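Local coordinates for cell death-related nuclease 4 (Caenorhabditis elegans, PDB 5DK5), which digests RNA and DNA as a DEDDh-family 3'-5' exonuclease and takes part in apoptotic DNA degradation, at the interface of chains A and B. Coordinates in Å, arbitrary orientation; residue numbers count along the deposited sequence, not the author numbering. Chains: chain A/B, Cell death-related nuclease 4.

Contact 1: the interface of chains A and B. Residues chain A 31, 33-34, 75; chain B 73-76.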
ATOM      1  N   ASP A  31      -6.054  -3.979  -2.855  1.00 16.37           N
ATOM      2  CA  ASP A  31      -6.385  -2.770  -3.591  1.00 19.83           C
ATOM      3  C   ASP A  31      -7.322  -3.186  -4.720  1.00 22.56           C
ATOM      4  O   ASP A  31      -6.873  -3.621  -5.779  1.00 25.78           O
ATOM      5  CB  ASP A  31      -5.125  -2.086  -4.124  1.00 18.72           C
ATOM      6  CG  ASP A  31      -5.425  -0.775  -4.821  1.00 21.55           C
ATOM      7  OD1 ASP A  31      -6.411  -0.107  -4.443  1.00 22.20           O
ATOM      8  OD2 ASP A  31      -4.672  -0.412  -5.750  1.00 21.69           O
ATOM      9  N   ALA A  33      -9.003  -2.386  -7.243  1.00 40.05           N
ATOM     10  CA  ALA A  33      -8.860  -2.123  -8.673  1.00 41.45           C
ATOM     11  C   ALA A  33      -7.692  -2.887  -9.297  1.00 38.94           C
ATOM     12  O   ALA A  33      -7.561  -2.931 -10.521  1.00 39.66           O
ATOM     13  CB  ALA A  33      -8.689  -0.629  -8.914  1.00 42.08           C
ATOM     14  N   ASN A  34      -6.852  -3.489  -8.458  1.00 29.35           N
ATOM     15  CA  ASN A  34      -5.634  -4.146  -8.924  1.00 25.70           C
ATOM     16  C   ASN A  34      -5.475  -5.562  -8.373  1.00 24.61           C
ATOM     17  O   ASN A  34      -5.298  -5.756  -7.169  1.00 23.08           O
ATOM     18  CB  ASN A  34      -4.415  -3.310  -8.541  1.00 22.74           C
ATOM     19  CG  ASN A  34      -3.112  -3.944  -8.983  1.00 24.31           C
ATOM     20  OD1 ASN A  34      -3.080  -4.721  -9.937  1.00 23.41           O
ATOM     21  ND2 ASN A  34      -2.029  -3.618  -8.287  1.00 25.64           N
ATOM     22  N   THR A  75      -4.922   0.252   2.386  1.00 18.16           N
ATOM     23  CA  THR A  75      -5.662   1.140   1.501  1.00 20.69           C
ATOM     24  C   THR A  75      -7.033   1.382   2.101  1.00 22.51           C
ATOM     25  O   THR A  75      -7.537   0.549   2.855  1.00 22.36           O
ATOM     26  CB  THR A  75      -5.825   0.559   0.092  1.00 22.44           C
ATOM     27  OG1 THR A  75      -6.654  -0.612   0.150  1.00 22.57           O
ATOM     28  CG2 THR A  75      -4.468   0.206  -0.511  1.00 21.52           C
TER
ATOM     29  N   THR B  73       3.768  -1.883  -3.098  1.00 16.45           N
ATOM     30  CA  THR B  73       2.824  -1.962  -4.210  1.00 15.65           C
ATOM     31  C   THR B  73       2.086  -0.639  -4.352  1.00 16.57           C
ATOM     32  O   THR B  73       1.349  -0.237  -3.451  1.00 17.56           O
ATOM     33  CB  THR B  73       1.786  -3.087  -4.016  1.00 16.12           C
ATOM     34  OG1 THR B  73       2.439  -4.297  -3.617  1.00 15.97           O
ATOM     35  CG2 THR B  73       1.015  -3.325  -5.306  1.00 15.68           C
ATOM     36  N   LEU B  74       2.285   0.039  -5.477  1.00 15.21           N
ATOM     37  CA  LEU B  74       1.568   1.279  -5.744  1.00 16.73           C
ATOM     38  C   LEU B  74       0.072   1.016  -5.854  1.00 16.20           C
ATOM     39  O   LEU B  74      -0.353   0.089  -6.541  1.00 15.79           O
ATOM     40  CB  LEU B  74       2.072   1.937  -7.031  1.00 18.13           C
ATOM     41  CG  LEU B  74       3.555   2.311  -7.108  1.00 21.12           C
ATOM     42  CD1 LEU B  74       3.817   3.082  -8.392  1.00 21.69           C
ATOM     43  CD2 LEU B  74       3.991   3.122  -5.895  1.00 21.69           C
ATOM     44  N   THR B  75      -0.726   1.835  -5.176  1.00 17.82           N
ATOM     45  CA  THR B  75      -2.171   1.756  -5.311  1.00 19.30           C
ATOM     46  C   THR B  75      -2.543   2.175  -6.724  1.00 22.95           C
ATOM     47  O   THR B  75      -1.758   2.830  -7.408  1.00 22.86           O
ATOM     48  CB  THR B  75      -2.902   2.650  -4.297  1.00 19.57           C
ATOM     49  OG1 THR B  75      -2.638   4.027  -4.590  1.00 24.60           O
ATOM     50  CG2 THR B  75      -2.449   2.336  -2.879  1.00 18.46           C
ATOM     51  N   LYS B  76      -3.736   1.795  -7.163  1.00 26.98           N
ATOM     52  CA  LYS B  76      -4.172   2.106  -8.516  1.00 31.00           C
ATOM     53  C   LYS B  76      -4.275   3.613  -8.726  1.00 28.56           C
ATOM     54  O   LYS B  76      -3.895   4.125  -9.778  1.00 31.02           O
ATOM     55  CB  LYS B  76      -5.517   1.435  -8.807  1.00 37.45           C
ATOM     56  CG  LYS B  76      -6.051   1.667 -10.212  1.00 42.05           C
ATOM     57  CD  LYS B  76      -5.135   1.077 -11.277  1.00 46.70           C
ATOM     58  CE  LYS B  76      -5.638   1.393 -12.678  1.00 53.02           C
ATOM     59  NZ  LYS B  76      -7.024   0.898 -12.906  1.00 57.28           N
TER
HETATM   60  O   HOH W   1      -2.367  -1.747  -6.161  1.00 22.44           O
HETATM   61  O   HOH W   2      -8.637  -1.546 -12.831  1.00 54.67           O
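A:Asp31 meets the start of helix 76-82 of chain B through its carboxylate. Its CG lies anti to the backbone N (chi1 -176°), which sends the side chain out of the chain A loop toward the partner. From CB the chain runs to CG, which sits near the backbone of B:Thr75 and B:Lys76. OD2, at the tip, does the touching. A:Asp31 OD2 accepts a hydrogen bond from the backbone N of B:Lys76 at 2.8 Å. The N-H comes in on the syn lone pair, the side of OD1, and the bond is moderately bent, 144° at H. The carboxylate of A:Asp31 faces the N-terminal end of the chain B helix, whose dipole may stabilise its negative charge.

Water 1 lies 2.7 Å from A:Asp31 OD2. The amide ND2 of A:Asn34 binds water 1 at 2.9 Å, in an almost straight line (175° at H). Water 1 is also 2.8 Å from the carbonyl O of B:Leu74. OD2 is thus held by a backbone N-H and a water that ties two chain A side chains to the chain B loop.

Beside this lies B:Lys76, which is poorly ordered, so its side-chain contacts are tentative. They are the packing of the methyl CB of A:Ala33 on the aliphatic CG of B:Lys76 at 3.7 Å, and a link from NZ through water 2 to A:Ala33 O. The side chains of A:Thr75 and B:Thr75 run antiparallel, side by side, with their CG2 methyls 3.8 Å apart. The patch joins a loop of one subunit to a helix start of the other and forms part of the two-fold interface of the homodimer.

Contact 2: the interface of chains A and B. Residues chain A 34, 36-38, 71, 300, 304; chain B 72-73, 86, 90.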
ATOM      1  N   ASN A  34      -6.852  -3.489  -8.458  1.00 29.35           N
ATOM      2  CA  ASN A  34      -5.634  -4.146  -8.924  1.00 25.70           C
ATOM      3  C   ASN A  34      -5.475  -5.562  -8.373  1.00 24.61           C
ATOM      4  O   ASN A  34      -5.298  -5.756  -7.169  1.00 23.08           O
ATOM      5  CB  ASN A  34      -4.415  -3.310  -8.541  1.00 22.74           C
ATOM      6  CG  ASN A  34      -3.112  -3.944  -8.983  1.00 24.31           C
ATOM      7  OD1 ASN A  34      -3.080  -4.721  -9.937  1.00 23.41           O
ATOM      8  ND2 ASN A  34      -2.029  -3.618  -8.287  1.00 25.64           N
ATOM      9  N   ASP A  36      -3.024  -7.630  -9.398  1.00 23.64           N
ATOM     10  CA  ASP A  36      -1.597  -7.918  -9.306  1.00 22.34           C
ATOM     11  C   ASP A  36      -1.075  -7.324  -8.004  1.00 21.78           C
ATOM     12  O   ASP A  36      -0.300  -6.367  -8.007  1.00 19.68           O
ATOM     13  CB  ASP A  36      -0.841  -7.355 -10.513  1.00 20.34           C
ATOM     14  CG  ASP A  36       0.586  -7.861 -10.597  1.00 20.97           C
ATOM     15  OD1 ASP A  36       0.955  -8.753  -9.805  1.00 20.96           O
ATOM     16  OD2 ASP A  36       1.340  -7.373 -11.466  1.00 22.14           O
ATOM     17  N   TYR A  37      -1.515  -7.910  -6.895  1.00 21.35           N
ATOM     18  CA  TYR A  37      -1.270  -7.362  -5.572  1.00 19.57           C
ATOM     19  C   TYR A  37      -0.807  -8.467  -4.624  1.00 17.57           C
ATOM     20  O   TYR A  37      -1.446  -9.518  -4.539  1.00 17.72           O
ATOM     21  CB  TYR A  37      -2.540  -6.697  -5.039  1.00 24.02           C
ATOM     22  CG  TYR A  37      -2.328  -5.866  -3.797  1.00 27.75           C
ATOM     23  CD1 TYR A  37      -2.369  -6.444  -2.534  1.00 26.32           C
ATOM     24  CD2 TYR A  37      -2.090  -4.501  -3.885  1.00 28.31           C
ATOM     25  CE1 TYR A  37      -2.175  -5.686  -1.396  1.00 26.84           C
ATOM     26  CE2 TYR A  37      -1.894  -3.737  -2.754  1.00 28.69           C
ATOM     27  CZ  TYR A  37      -1.938  -4.333  -1.512  1.00 28.75           C
ATOM     28  OH  TYR A  37      -1.744  -3.573  -0.384  1.00 31.89           O
ATOM     29  N   PRO A  38       0.309  -8.240  -3.908  1.00 13.77           N
ATOM     30  CA  PRO A  38       0.839  -9.282  -3.025  1.00 15.86           C
ATOM     31  C   PRO A  38       0.071  -9.358  -1.703  1.00 15.81           C
ATOM     32  O   PRO A  38       0.575  -8.916  -0.670  1.00 17.76           O
ATOM     33  CB  PRO A  38       2.285  -8.840  -2.812  1.00 17.58           C
ATOM     34  CG  PRO A  38       2.206  -7.348  -2.840  1.00 18.79           C
ATOM     35  CD  PRO A  38       1.125  -7.012  -3.847  1.00 16.90           C
ATOM     36  N   ASN A  71       3.176  -4.272   2.335  1.00 16.10           N
ATOM     37  CA  ASN A  71       2.354  -3.069   2.312  1.00 18.20           C
ATOM     38  C   ASN A  71       1.773  -2.829   3.693  1.00 20.25           C
ATOM     39  O   ASN A  71       0.754  -3.415   4.065  1.00 18.94           O
ATOM     40  CB  ASN A  71       1.245  -3.187   1.270  1.00 19.68           C
ATOM     41  CG  ASN A  71       1.787  -3.272  -0.143  1.00 19.03           C
ATOM     42  OD1 ASN A  71       2.231  -2.274  -0.711  1.00 16.97           O
ATOM     43  ND2 ASN A  71       1.756  -4.468  -0.718  1.00 19.07           N
ATOM     44  N   HIS A 300       3.914  -8.615 -10.855  1.00 19.81           N
ATOM     45  CA  HIS A 300       4.450  -8.040  -9.624  1.00 16.23           C
ATOM     46  C   HIS A 300       4.340  -8.975  -8.420  1.00 18.69           C
ATOM     47  O   HIS A 300       5.310  -9.146  -7.682  1.00 16.85           O
ATOM     48  CB  HIS A 300       3.740  -6.722  -9.307  1.00 16.14           C
ATOM     49  CG  HIS A 300       4.079  -6.161  -7.962  1.00 18.31           C
ATOM     50  ND1 HIS A 300       5.347  -5.734  -7.627  1.00 22.13           N
ATOM     51  CD2 HIS A 300       3.312  -5.956  -6.863  1.00 17.60           C
ATOM     52  CE1 HIS A 300       5.346  -5.293  -6.382  1.00 20.27           C
ATOM     53  NE2 HIS A 300       4.127  -5.416  -5.897  1.00 18.08           N
ATOM     54  N   ILE A 304       7.764 -10.279  -6.402  1.00 18.67           N
ATOM     55  CA  ILE A 304       8.071  -9.833  -5.047  1.00 19.60           C
ATOM     56  C   ILE A 304       8.017 -10.998  -4.059  1.00 19.87           C
ATOM     57  O   ILE A 304       8.620 -10.944  -2.986  1.00 20.89           O
ATOM     58  CB  ILE A 304       7.101  -8.718  -4.595  1.00 19.65           C
ATOM     59  CG1 ILE A 304       7.640  -8.002  -3.352  1.00 19.47           C
ATOM     60  CG2 ILE A 304       5.703  -9.286  -4.351  1.00 21.27           C
ATOM     61  CD1 ILE A 304       6.900  -6.713  -3.016  1.00 20.42           C
TER
ATOM     62  N   ARG B  72       5.162  -1.213  -0.876  1.00 19.42           N
ATOM     63  CA  ARG B  72       5.938  -1.584  -2.051  1.00 19.62           C
ATOM     64  C   ARG B  72       5.079  -1.785  -3.293  1.00 19.39           C
ATOM     65  O   ARG B  72       5.600  -1.845  -4.406  1.00 22.34           O
ATOM     66  CB  ARG B  72       6.737  -2.850  -1.751  1.00 19.34           C
ATOM     67  CG  ARG B  72       7.659  -2.681  -0.554  1.00 26.66           C
ATOM     68  CD  ARG B  72       8.396  -3.949  -0.191  1.00 32.22           C
ATOM     69  NE  ARG B  72       8.831  -3.898   1.199  1.00 40.57           N
ATOM     70  CZ  ARG B  72       9.578  -4.819   1.794  1.00 47.44           C
ATOM     71  NH1 ARG B  72       9.996  -5.885   1.123  1.00 50.34           N
ATOM     72  NH2 ARG B  72       9.911  -4.672   3.066  1.00 49.75           N
ATOM     73  N   THR B  73       3.768  -1.883  -3.098  1.00 16.45           N
ATOM     74  CA  THR B  73       2.824  -1.962  -4.210  1.00 15.65           C
ATOM     75  C   THR B  73       2.086  -0.639  -4.352  1.00 16.57           C
ATOM     76  O   THR B  73       1.349  -0.237  -3.451  1.00 17.56           O
ATOM     77  CB  THR B  73       1.786  -3.087  -4.016  1.00 16.12           C
ATOM     78  OG1 THR B  73       2.439  -4.297  -3.617  1.00 15.97           O
ATOM     79  CG2 THR B  73       1.015  -3.325  -5.306  1.00 15.68           C
ATOM     80  N   GLN B  86       4.231  -0.034 -11.947  1.00 25.81           N
ATOM     81  CA  GLN B  86       4.802  -0.838 -10.872  1.00 23.66           C
ATOM     82  C   GLN B  86       6.184  -1.373 -11.233  1.00 22.12           C
ATOM     83  O   GLN B  86       7.080  -1.416 -10.390  1.00 22.31           O
ATOM     84  CB  GLN B  86       3.871  -2.003 -10.535  1.00 20.77           C
ATOM     85  CG  GLN B  86       4.315  -2.830  -9.341  1.00 20.21           C
ATOM     86  CD  GLN B  86       4.340  -2.028  -8.058  1.00 18.69           C
ATOM     87  OE1 GLN B  86       3.405  -1.284  -7.760  1.00 19.62           O
ATOM     88  NE2 GLN B  86       5.414  -2.169  -7.293  1.00 17.36           N
ATOM     89  N   ASP B  90       9.893  -1.454  -9.053  1.00 24.69           N
ATOM     90  CA  ASP B  90      10.378  -2.778  -8.664  1.00 23.95           C
ATOM     91  C   ASP B  90      11.846  -2.956  -9.047  1.00 23.52           C
ATOM     92  O   ASP B  90      12.567  -3.726  -8.419  1.00 25.14           O
ATOM     93  CB  ASP B  90       9.538  -3.886  -9.312  1.00 24.97           C
ATOM     94  CG  ASP B  90       8.197  -4.097  -8.624  1.00 26.46           C
ATOM     95  OD1 ASP B  90       7.941  -3.470  -7.574  1.00 26.87           O
ATOM     96  OD2 ASP B  90       7.396  -4.911  -9.133  1.00 26.92           O
TER
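The hydroxyl OG1 of B:Thr73 is gripped by two chain A side chains. The amide ND2 of A:Asn71 donates to B:Thr73 OG1 at 3.0 Å, with OG1 close to the amide plane. The imidazole NE2 of A:His300 hydrogen-bonds B:Thr73 OG1 at the ring edge, in plane, also at 3.0 Å. The direction of this second bond is not settled. The threonine torsion (chi1 -47°) sets OG1 beside its own backbone N. Both groups can therefore face A:Asn71, whose OD1 accepts from B:Thr73 N at 2.9 Å on an in-plane lone pair. The two hydrogen bonds, one to OD1 and one from ND2, fix which way round the side-chain amide of A:Asn71 is turned. It lies roughly perpendicular to the threonine side chain. The methyl CG2 of B:Thr73 meets the ring carbon CD2 of A:Tyr37 at 3.6 Å, coming from above the ring plane and outside the rim.

A:His300 is held from its other nitrogen too. ND1 of A:His300 donates to the carboxylate OD2 of B:Asp90 at 2.7 Å, on the syn lone pair. Ring and carboxylate are nearly coplanar, 19° apart. This acidic partner may favour a protonated imidazole. Over one face of the A:His300 ring lies CG of B:Gln86, 3.5 Å above the plane and displaced from the ring centre.

Bonds within each chain help to position these groups. A:Asp36 OD2 accepts from the backbone N of A:His300, at the start of helix 300-305, on its syn lone pair. The chain A loop thereby ties to the C-terminal helix whose histidine crosses to chain B. On chain B, NE2 of B:Gln86 donates to B:Arg72 O, in the carbonyl plane, and to B:Asp90 OD1, which it meets from above the carboxylate plane at 2.9 Å.

Contact 1 and contact 2 are neighbouring parts of one dimer interface, with the centres of their C-alpha atoms about 8 Å apart. They share A:Asn34 and B:Thr73. On chain A, the loop around residues 31-38 serves both. On chain B, the run from residue 72 to 76 passes from contact 2 into contact 1. Contact 2 adds helix 300-305 of chain A, consistent with dimerisation through the C-terminus, and helix 86-90 of chain B. Two-fold symmetry repeats both contacts with the chains exchanged, so each subunit contributes both sets of surfaces to the homodimer.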